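Local atomic coordinates of ABC transporter substrate-binding protein (Rhizobium radiobacter, PDB entry 6TFX), a protein that binds a mannityl opine as the periplasmic solute-binding component of an import system, probably delivering it to an ABC transporter. Residues Ser294-Pro297 against Gly302-Pro305; Ile296-Leu301 against Leu457-Gly462; Tyr384-Phe389 against Asp393-Gln398. All coordinates share one frame; numbering follows the deposited sequence.

Interaction 1: Ser294-Pro297 against Gly302-Pro305; sequences SVIP and GFDP
F303 turns CG to the far side of its backbone N (chi1 177°), which sends the phenyl ring alongside the backbone of S294-P297. I296 makes the complementary move: with chi1 75° its CG1 lies between the backbone N and the carbonyl carbon, so that the chain runs back along the phenylalanine, the two side chains sliding past each other in opposite directions. CG1 of I296 reaches the ring at its edge, 3.9 Å from CD1 of F303, and the extended branch carries CD1 on to within 4.1 Å of the CA of F303. Two carbonyl oxygens also pack on this ring. The O of I296 lies near the ring plane, 3.3 Å from CE1 of F303, while the O of P297 approaches CD1 of F303 obliquely at 3.4 Å. Farther along, S294 meets the other limb chiefly through its CB, 3.6 Å from CE1 of F303 and 3.3 Å from the carbonyl O of D304. A small residue suits this narrow place, and its OG bonds to Q445 of helix 434-450. Q445 joins both limbs of the loop between strand 289-291 and helix 314-323, since it also takes the N-H of D304 and donates to the O of G302. D304 itself forms a salt bridge with K446 of the same helix. The two segments thus meet by van der Waals contact, while Q445 and K446 supply polar bonds from outside. The buried O of I296 finds no hydrogen-bond partner; the weakly positive C-H edge of F303 probably offers it some electrostatic compensation.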
loop_
_atom_site.group_PDB
_atom_site.type_symbol
_atom_site.label_atom_id
_atom_site.label_comp_id
_atom_site.label_asym_id
_atom_site.label_seq_id
_atom_site.Cartn_x
_atom_site.Cartn_y
_atom_site.Cartn_z
ATOM N N SER A 294 -9.754 -15.090 4.579
ATOM C CA SER A 294 -8.388 -15.565 4.351
ATOM C C SER A 294 -7.404 -14.496 4.776
ATOM O O SER A 294 -7.813 -13.443 5.323
ATOM C CB SER A 294 -8.159 -16.002 2.900
ATOM O OG SER A 294 -6.932 -16.725 2.819
ATOM N N VAL A 295 -6.112 -14.738 4.526
ATOM C CA VAL A 295 -5.039 -13.877 4.982
ATOM C C VAL A 295 -4.432 -13.000 3.885
ATOM O O VAL A 295 -3.381 -12.390 4.094
ATOM C CB VAL A 295 -3.959 -14.715 5.709
ATOM C CG1 VAL A 295 -4.506 -15.279 7.024
ATOM C CG2 VAL A 295 -3.431 -15.840 4.800
ATOM N N ILE A 296 -5.110 -12.911 2.742
ATOM C CA ILE A 296 -4.767 -12.020 1.643
ATOM C C ILE A 296 -6.059 -11.325 1.200
ATOM O O ILE A 296 -7.147 -11.865 1.424
ATOM C CB ILE A 296 -4.041 -12.733 0.472
ATOM C CG1 ILE A 296 -5.013 -13.585 -0.383
ATOM C CG2 ILE A 296 -2.823 -13.542 0.977
ATOM C CD1 ILE A 296 -4.304 -14.231 -1.579
ATOM N N PRO A 297 -5.969 -10.133 0.582
ATOM C CA PRO A 297 -7.205 -9.418 0.185
ATOM C C PRO A 297 -8.055 -10.224 -0.804
ATOM O O PRO A 297 -7.521 -11.004 -1.599
ATOM C CB PRO A 297 -6.687 -8.121 -0.438
ATOM C CG PRO A 297 -5.332 -7.888 0.245
ATOM C CD PRO A 297 -4.763 -9.318 0.298
ATOM N N GLY A 302 -5.966 -16.264 -6.926
ATOM C CA GLY A 302 -5.507 -17.262 -5.963
ATOM C C GLY A 302 -6.131 -17.149 -4.574
ATOM O O GLY A 302 -5.869 -17.979 -3.695
ATOM N N PHE A 303 -6.984 -16.133 -4.360
ATOM C CA PHE A 303 -7.678 -15.953 -3.078
ATOM C C PHE A 303 -8.446 -17.223 -2.708
ATOM O O PHE A 303 -9.118 -17.808 -3.577
ATOM C CB PHE A 303 -8.643 -14.763 -3.185
ATOM C CG PHE A 303 -9.450 -14.538 -1.930
ATOM C CD1 PHE A 303 -8.837 -14.075 -0.762
ATOM C CD2 PHE A 303 -10.814 -14.816 -1.906
ATOM C CE1 PHE A 303 -9.580 -13.877 0.403
ATOM C CE2 PHE A 303 -11.561 -14.615 -0.728
ATOM C CZ PHE A 303 -10.928 -14.151 0.413
ATOM N N ASP A 304 -8.380 -17.627 -1.427
ATOM C CA ASP A 304 -9.082 -18.817 -0.927
ATOM C C ASP A 304 -10.304 -18.361 -0.113
ATOM O O ASP A 304 -10.146 -17.947 1.043
ATOM C CB ASP A 304 -8.149 -19.658 -0.041
ATOM C CG ASP A 304 -8.717 -21.011 0.350
ATOM O OD1 ASP A 304 -9.910 -21.306 -0.020
ATOM O OD2 ASP A 304 -7.986 -21.789 0.990
ATOM N N PRO A 305 -11.530 -18.481 -0.653
ATOM C CA PRO A 305 -12.707 -18.084 0.150
ATOM C C PRO A 305 -12.987 -19.041 1.305
ATOM O O PRO A 305 -13.851 -18.747 2.133
ATOM C CB PRO A 305 -13.877 -18.112 -0.853
ATOM C CG PRO A 305 -13.290 -18.438 -2.208
ATOM C CD PRO A 305 -11.907 -18.989 -1.990
#

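Interaction 2: Ile296-Leu301 against Leu457-Gly462; sequences IPSNNL and LTENLG. With N72 ((2~{R})-2-[[(3~{R},4~{R},5~{S})-3,4,5,6-tetrakis(oxidanyl)-2-oxidanylidene-hexyl]amino]pentanedioic acid), chain C.
E459 reaches out of its strand to meet S298, its side chain extended beyond CG. CB points toward the loop I296-L301; with chi1 62° CG steps aside between the backbone N and the carbonyl carbon, and the CG-CD bond turns back toward S298. A248 and V292 also touch this side chain. From CG onward the chain is straight, delivering the carboxylate carbon CD to 3.4 Å from OG of S298. The two oxygens then divide the serine between them. OE1 accepts the backbone N-H of S298 at 3.0 Å, nearly straight at 166°, and OE2 accepts from the OG of S298 at 2.6 Å. Both oxygens use their syn lone pairs, the sides that face one another, so one residue grips the acid like a pair of tongs and fixes the rotation of its carboxylate. Glutamate has the length and the two acceptors that this needs, and serine the two donors. The strand involved, 454-467, is a long member of the mixed sheet, lying antiparallel to strands 240-255 and 289-291; the next residue along it, N460, serves the ligand pocket, where its OD1 accepts a hydrogen bond from OAM of the bound N72 at 3.1 Å. OE1 of E459 has further company. The CB of P297 lies 3.8 Å from it, and water 1 donates to it at 2.8 Å while accepting from the N-H of N299, the centre of an inverse gamma turn. N300 completes the loop's shape by turning back, its ND2 donating to the O of P297 at 3.0 Å with the acceptor close to the plane of the amide.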
loop_
_atom_site.group_PDB
_atom_site.type_symbol
_atom_site.label_atom_id
_atom_site.label_comp_id
_atom_site.label_asym_id
_atom_site.label_seq_id
_atom_site.Cartn_x
_atom_site.Cartn_y
_atom_site.Cartn_z
ATOM N N ILE A 296 -5.110 -12.911 2.742
ATOM C CA ILE A 296 -4.767 -12.020 1.643
ATOM C C ILE A 296 -6.059 -11.325 1.200
ATOM O O ILE A 296 -7.147 -11.865 1.424
ATOM C CB ILE A 296 -4.041 -12.733 0.472
ATOM C CG1 ILE A 296 -5.013 -13.585 -0.383
ATOM C CG2 ILE A 296 -2.823 -13.542 0.977
ATOM C CD1 ILE A 296 -4.304 -14.231 -1.579
ATOM N N PRO A 297 -5.969 -10.133 0.582
ATOM C CA PRO A 297 -7.205 -9.418 0.185
ATOM C C PRO A 297 -8.055 -10.224 -0.804
ATOM O O PRO A 297 -7.521 -11.004 -1.599
ATOM C CB PRO A 297 -6.687 -8.121 -0.438
ATOM C CG PRO A 297 -5.332 -7.888 0.245
ATOM C CD PRO A 297 -4.763 -9.318 0.298
ATOM N N SER A 298 -9.384 -10.039 -0.749
ATOM C CA SER A 298 -10.300 -10.859 -1.567
ATOM C C SER A 298 -10.064 -10.688 -3.061
ATOM O O SER A 298 -10.335 -11.614 -3.838
ATOM C CB SER A 298 -11.757 -10.583 -1.209
ATOM O OG SER A 298 -12.082 -9.250 -1.560
ATOM N N ASN A 299 -9.563 -9.502 -3.458
ATOM C CA ASN A 299 -9.298 -9.201 -4.858
ATOM C C ASN A 299 -7.839 -9.627 -5.094
ATOM O O ASN A 299 -6.916 -8.796 -5.063
ATOM C CB ASN A 299 -9.519 -7.694 -5.089
ATOM C CG ASN A 299 -8.713 -7.024 -6.174
ATOM O OD1 ASN A 299 -7.904 -6.112 -5.910
ATOM N ND2 ASN A 299 -8.909 -7.467 -7.405
ATOM N N ASN A 300 -7.631 -10.930 -5.139
ATOM C CA ASN A 300 -6.376 -11.543 -5.507
ATOM C C ASN A 300 -6.651 -12.755 -6.346
ATOM O O ASN A 300 -7.409 -13.634 -5.918
ATOM C CB ASN A 300 -5.571 -12.009 -4.304
ATOM C CG ASN A 300 -4.584 -10.997 -3.840
ATOM O OD1 ASN A 300 -3.469 -10.936 -4.328
ATOM N ND2 ASN A 300 -4.972 -10.195 -2.880
ATOM N N LEU A 301 -5.906 -12.887 -7.449
ATOM C CA LEU A 301 -5.917 -14.152 -8.181
ATOM C C LEU A 301 -5.284 -15.141 -7.175
ATOM O O LEU A 301 -4.217 -14.837 -6.615
ATOM C CB LEU A 301 -5.013 -14.054 -9.434
ATOM C CG LEU A 301 -4.663 -15.373 -10.117
ATOM C CD1 LEU A 301 -5.895 -16.011 -10.686
ATOM C CD2 LEU A 301 -3.651 -15.164 -11.256
ATOM N N LEU A 457 -8.913 -9.491 9.669
ATOM C CA LEU A 457 -10.004 -8.699 10.201
ATOM C C LEU A 457 -10.835 -8.305 9.000
ATOM O O LEU A 457 -11.286 -9.182 8.270
ATOM C CB LEU A 457 -9.460 -7.500 11.002
ATOM C CG LEU A 457 -8.435 -7.885 12.089
ATOM C CD1 LEU A 457 -7.888 -6.696 12.729
ATOM C CD2 LEU A 457 -9.047 -8.807 13.101
ATOM N N THR A 458 -11.026 -7.020 8.784
ATOM C CA THR A 458 -11.793 -6.542 7.639
ATOM C C THR A 458 -10.824 -5.985 6.591
ATOM O O THR A 458 -9.672 -5.663 6.916
ATOM C CB THR A 458 -12.688 -5.378 8.102
ATOM O OG1 THR A 458 -11.869 -4.442 8.837
ATOM C CG2 THR A 458 -13.868 -5.853 8.940
ATOM N N GLU A 459 -11.319 -5.800 5.347
ATOM C CA GLU A 459 -10.602 -5.054 4.324
ATOM C C GLU A 459 -11.483 -3.820 4.096
ATOM O O GLU A 459 -12.721 -3.923 4.219
ATOM C CB GLU A 459 -10.354 -5.848 3.023
ATOM C CG GLU A 459 -11.606 -6.283 2.287
ATOM C CD GLU A 459 -11.361 -7.223 1.121
ATOM O OE1 GLU A 459 -10.191 -7.598 0.881
ATOM O OE2 GLU A 459 -12.357 -7.622 0.476
ATOM N N ASN A 460 -10.869 -2.659 3.829
ATOM C CA ASN A 460 -11.669 -1.456 3.610
ATOM C C ASN A 460 -11.235 -0.712 2.331
ATOM O O ASN A 460 -10.039 -0.529 2.073
ATOM C CB ASN A 460 -11.535 -0.473 4.795
ATOM C CG ASN A 460 -10.170 -0.478 5.457
ATOM O OD1 ASN A 460 -9.135 -0.047 4.888
ATOM N ND2 ASN A 460 -10.138 -1.024 6.636
ATOM N N LEU A 461 -12.219 -0.228 1.579
ATOM C CA LEU A 461 -11.914 0.613 0.436
ATOM C C LEU A 461 -11.422 1.963 0.996
ATOM O O LEU A 461 -11.743 2.294 2.150
ATOM C CB LEU A 461 -13.211 0.870 -0.365
ATOM C CG LEU A 461 -13.798 -0.362 -1.021
ATOM C CD1 LEU A 461 -15.175 -0.055 -1.590
ATOM C CD2 LEU A 461 -12.882 -0.856 -2.136
ATOM N N GLY A 462 -10.682 2.724 0.192
ATOM C CA GLY A 462 -10.259 4.061 0.604
ATOM C C GLY A 462 -11.480 4.963 0.540
ATOM O O GLY A 462 -12.326 4.781 -0.329
HETATM O OAB N72 C . -9.178 1.074 9.492
HETATM C CAF N72 C . -8.034 0.452 8.875
HETATM C CAG N72 C . -6.866 1.396 8.431
HETATM O OAC N72 C . -7.230 2.737 8.379
HETATM C CAH N72 C . -6.073 0.787 7.272
HETATM O OAM N72 C . -6.559 -0.268 6.533
HETATM C CAI N72 C . -5.412 1.377 6.043
HETATM O OAD N72 C . -6.116 2.516 5.597
HETATM C CAJ N72 C . -3.914 1.479 6.193
HETATM O OAE N72 C . -3.345 0.699 6.999
HETATM C CAK N72 C . -3.120 2.564 5.411
HETATM N N N72 C . -2.289 1.969 4.392
HETATM C CA N72 C . -0.877 2.035 4.440
HETATM C C N72 C . -0.220 2.475 5.718
HETATM O O N72 C . 0.226 1.830 6.748
HETATM C CB N72 C . -0.280 0.793 3.772
HETATM C CG N72 C . 1.136 0.348 4.138
HETATM C CD N72 C . 1.850 -0.398 3.008
HETATM O OE1 N72 C . 1.599 -0.156 1.783
HETATM O OE2 N72 C . 2.711 -1.253 3.311
HETATM O OXT N72 C . -0.121 3.705 5.553
HETATM O O HOH W 1 -9.770 -7.022 -1.828
#

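Interaction 3: Tyr384-Phe389 against Asp393-Gln398; sequences YGAARF and DYYLTQ. With N72 ((2~{R})-2-[[(3~{R},4~{R},5~{S})-3,4,5,6-tetrakis(oxidanyl)-2-oxidanylidene-hexyl]amino]pentanedioic acid), chain C.
F389 drives the edge of its ring into the face of Y394, a T-shaped pair with centroids 5.4 Å apart and planes at 88°. CD2 of F389 stands 4.0 Å above the centre of the tyrosine ring, and its CB also lies over that face, so the aromatic end of the contact is closely filled. The hydroxyl of Y394 is hydrogen-bonded to S134. The middle is just as firm. R388 bends at chi2 (-65°), passing CG 3.9 Å from CD1 of Y395, and the R388 and Y395 side chains cross at about a right angle. The bend presents the guanidinium edge-on to acceptors on two sides: NE donates to OE1 of Q398 at 2.8 Å, while NH1 and NH2 hold the side-chain carboxylate of N72, with NH2 to OE2 of N72 the straighter bond (2.8 Å, 169°). NH1 also donates to the O of A387. Q398, in the second shell, is well placed to hold the arginine that binds the ligand, and Y384 adds its OH to OE2 of N72 at 2.6 Å. At G385, a side chain would collide with the ligand's OAM. Water fills the looser margins between the two segments. Y395 does donate its OH directly to the O of A386 at 2.9 Å, from above the carbonyl plane, but water 2 links that hydroxyl to the O of Y384, and water 4 sits between the O of F389 and the N of Y395. Water 3 adds a second link beside the direct R388-Q398 bond, from NH2 to OE1. Strand 381-386 pairs antiparallel with strand 240-255, through L250 and L252, while helix 392-400 packs its L396 against helices 422-430 and 434-450.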
loop_
_atom_site.group_PDB
_atom_site.type_symbol
_atom_site.label_atom_id
_atom_site.label_comp_id
_atom_site.label_asym_id
_atom_site.label_seq_id
_atom_site.Cartn_x
_atom_site.Cartn_y
_atom_site.Cartn_z
ATOM N N TYR A 384 -1.666 -4.439 10.894
ATOM C CA TYR A 384 -1.184 -3.796 9.672
ATOM C C TYR A 384 -2.309 -3.909 8.633
ATOM O O TYR A 384 -2.968 -4.955 8.533
ATOM C CB TYR A 384 0.038 -4.576 9.159
ATOM C CG TYR A 384 0.943 -3.783 8.241
ATOM C CD1 TYR A 384 1.951 -2.963 8.758
ATOM C CD2 TYR A 384 0.795 -3.852 6.853
ATOM C CE1 TYR A 384 2.798 -2.245 7.914
ATOM C CE2 TYR A 384 1.625 -3.123 6.001
ATOM C CZ TYR A 384 2.601 -2.290 6.540
ATOM O OH TYR A 384 3.481 -1.616 5.733
ATOM N N GLY A 385 -2.491 -2.861 7.838
ATOM C CA GLY A 385 -3.526 -2.881 6.807
ATOM C C GLY A 385 -2.927 -2.479 5.479
ATOM O O GLY A 385 -2.343 -1.394 5.370
ATOM N N ALA A 386 -3.053 -3.333 4.461
ATOM C CA ALA A 386 -2.448 -3.001 3.162
ATOM C C ALA A 386 -3.046 -3.851 2.064
ATOM O O ALA A 386 -3.659 -4.889 2.334
ATOM C CB ALA A 386 -0.948 -3.284 3.204
ATOM N N ALA A 387 -2.812 -3.410 0.825
ATOM C CA ALA A 387 -3.126 -4.183 -0.375
ATOM C C ALA A 387 -1.856 -4.228 -1.224
ATOM O O ALA A 387 -0.984 -3.354 -1.089
ATOM C CB ALA A 387 -4.272 -3.562 -1.178
ATOM N N ARG A 388 -1.755 -5.225 -2.127
ATOM C CA ARG A 388 -0.608 -5.299 -3.029
ATOM C C ARG A 388 -1.175 -5.611 -4.427
ATOM O O ARG A 388 -2.409 -5.710 -4.580
ATOM C CB ARG A 388 0.370 -6.401 -2.562
ATOM C CG ARG A 388 1.132 -6.034 -1.258
ATOM C CD ARG A 388 2.059 -4.832 -1.492
ATOM N NE ARG A 388 2.901 -4.479 -0.343
ATOM C CZ ARG A 388 2.645 -3.478 0.488
ATOM N NH1 ARG A 388 1.502 -2.805 0.398
ATOM N NH2 ARG A 388 3.515 -3.164 1.442
ATOM N N PHE A 389 -0.298 -5.781 -5.452
ATOM C CA PHE A 389 -0.834 -6.146 -6.784
ATOM C C PHE A 389 -1.743 -7.380 -6.621
ATOM O O PHE A 389 -1.427 -8.260 -5.812
ATOM C CB PHE A 389 0.290 -6.468 -7.781
ATOM C CG PHE A 389 1.200 -5.311 -8.100
ATOM C CD1 PHE A 389 0.678 -4.066 -8.434
ATOM C CD2 PHE A 389 2.581 -5.474 -8.099
ATOM C CE1 PHE A 389 1.527 -2.992 -8.742
ATOM C CE2 PHE A 389 3.430 -4.397 -8.396
ATOM C CZ PHE A 389 2.895 -3.165 -8.718
ATOM N N ASP A 393 0.791 -14.157 -5.073
ATOM C CA ASP A 393 2.242 -14.199 -4.837
ATOM C C ASP A 393 2.761 -12.962 -4.107
ATOM O O ASP A 393 3.671 -13.078 -3.275
ATOM C CB ASP A 393 3.024 -14.324 -6.168
ATOM C CG ASP A 393 4.528 -14.301 -5.917
ATOM O OD1 ASP A 393 5.012 -15.139 -5.117
ATOM O OD2 ASP A 393 5.218 -13.427 -6.495
ATOM N N TYR A 394 2.199 -11.777 -4.406
ATOM C CA TYR A 394 2.726 -10.557 -3.781
ATOM C C TYR A 394 2.414 -10.513 -2.298
ATOM O O TYR A 394 3.337 -10.423 -1.486
ATOM C CB TYR A 394 2.218 -9.301 -4.520
ATOM C CG TYR A 394 2.850 -9.232 -5.899
ATOM C CD1 TYR A 394 4.151 -8.770 -6.060
ATOM C CD2 TYR A 394 2.205 -9.769 -7.010
ATOM C CE1 TYR A 394 4.777 -8.779 -7.305
ATOM C CE2 TYR A 394 2.823 -9.785 -8.268
ATOM C CZ TYR A 394 4.121 -9.311 -8.400
ATOM O OH TYR A 394 4.777 -9.319 -9.603
ATOM N N TYR A 395 1.138 -10.595 -1.932
ATOM C CA TYR A 395 0.824 -10.537 -0.490
ATOM C C TYR A 395 1.466 -11.705 0.234
ATOM O O TYR A 395 2.032 -11.532 1.312
ATOM C CB TYR A 395 -0.694 -10.580 -0.281
ATOM C CG TYR A 395 -1.159 -9.653 0.822
ATOM C CD1 TYR A 395 -1.426 -8.312 0.564
ATOM C CD2 TYR A 395 -1.360 -10.123 2.121
ATOM C CE1 TYR A 395 -1.899 -7.458 1.565
ATOM C CE2 TYR A 395 -1.829 -9.273 3.132
ATOM C CZ TYR A 395 -2.098 -7.940 2.847
ATOM O OH TYR A 395 -2.545 -7.090 3.848
ATOM N N LEU A 396 1.410 -12.919 -0.361
ATOM C CA LEU A 396 1.970 -14.077 0.335
ATOM C C LEU A 396 3.475 -13.954 0.551
ATOM O O LEU A 396 3.974 -14.254 1.633
ATOM C CB LEU A 396 1.662 -15.379 -0.429
ATOM C CG LEU A 396 0.204 -15.785 -0.423
ATOM C CD1 LEU A 396 -0.010 -16.936 -1.405
ATOM C CD2 LEU A 396 -0.280 -16.204 1.008
ATOM N N THR A 397 4.211 -13.580 -0.499
ATOM C CA THR A 397 5.661 -13.505 -0.352
ATOM C C THR A 397 6.034 -12.420 0.659
ATOM O O THR A 397 6.897 -12.645 1.509
ATOM C CB THR A 397 6.329 -13.242 -1.716
ATOM O OG1 THR A 397 6.050 -14.356 -2.583
ATOM C CG2 THR A 397 7.833 -13.023 -1.583
ATOM N N GLN A 398 5.428 -11.237 0.534
ATOM C CA GLN A 398 5.853 -10.114 1.385
ATOM C C GLN A 398 5.505 -10.259 2.860
ATOM O O GLN A 398 6.294 -9.860 3.731
ATOM C CB GLN A 398 5.265 -8.814 0.808
ATOM C CG GLN A 398 5.829 -8.540 -0.610
ATOM C CD GLN A 398 5.323 -7.243 -1.171
ATOM O OE1 GLN A 398 5.065 -6.295 -0.447
ATOM N NE2 GLN A 398 5.215 -7.175 -2.491
HETATM O OAB N72 C . -9.178 1.074 9.492
HETATM C CAF N72 C . -8.034 0.452 8.875
HETATM C CAG N72 C . -6.866 1.396 8.431
HETATM O OAC N72 C . -7.230 2.737 8.379
HETATM C CAH N72 C . -6.073 0.787 7.272
HETATM O OAM N72 C . -6.559 -0.268 6.533
HETATM C CAI N72 C . -5.412 1.377 6.043
HETATM O OAD N72 C . -6.116 2.516 5.597
HETATM C CAJ N72 C . -3.914 1.479 6.193
HETATM O OAE N72 C . -3.345 0.699 6.999
HETATM C CAK N72 C . -3.120 2.564 5.411
HETATM N N N72 C . -2.289 1.969 4.392
HETATM C CA N72 C . -0.877 2.035 4.440
HETATM C C N72 C . -0.220 2.475 5.718
HETATM O O N72 C . 0.226 1.830 6.748
HETATM C CB N72 C . -0.280 0.793 3.772
HETATM C CG N72 C . 1.136 0.348 4.138
HETATM C CD N72 C . 1.850 -0.398 3.008
HETATM O OE1 N72 C . 1.599 -0.156 1.783
HETATM O OE2 N72 C . 2.711 -1.253 3.311
HETATM O OXT N72 C . -0.121 3.705 5.553
HETATM O O HOH W 2 -1.574 -6.622 6.648
HETATM O O HOH W 3 6.173 -3.876 0.561
HETATM O O HOH W 4 -1.376 -9.478 -3.387
#

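Overall arrangement
From the N terminus, the chain leaves strand 289-291 and enters the loop that leads to helix 314-323. Interaction 1 closes a short turn within that loop, with four residues between its limbs. Interaction 2 starts from the same stretch, sharing I296 and P297, but closes a far larger loop of 155 residues on strand 454-467. Interaction 3 comes after interaction 1 and is nested inside that large loop, joining the end of strand 381-386 to helix 392-400 across three residues. The parts also touch: P297 and I296 pack on Y395 and L396. Loop, helix and mixed sheet are thus tied together beside N72, which interactions 2 and 3 both contact.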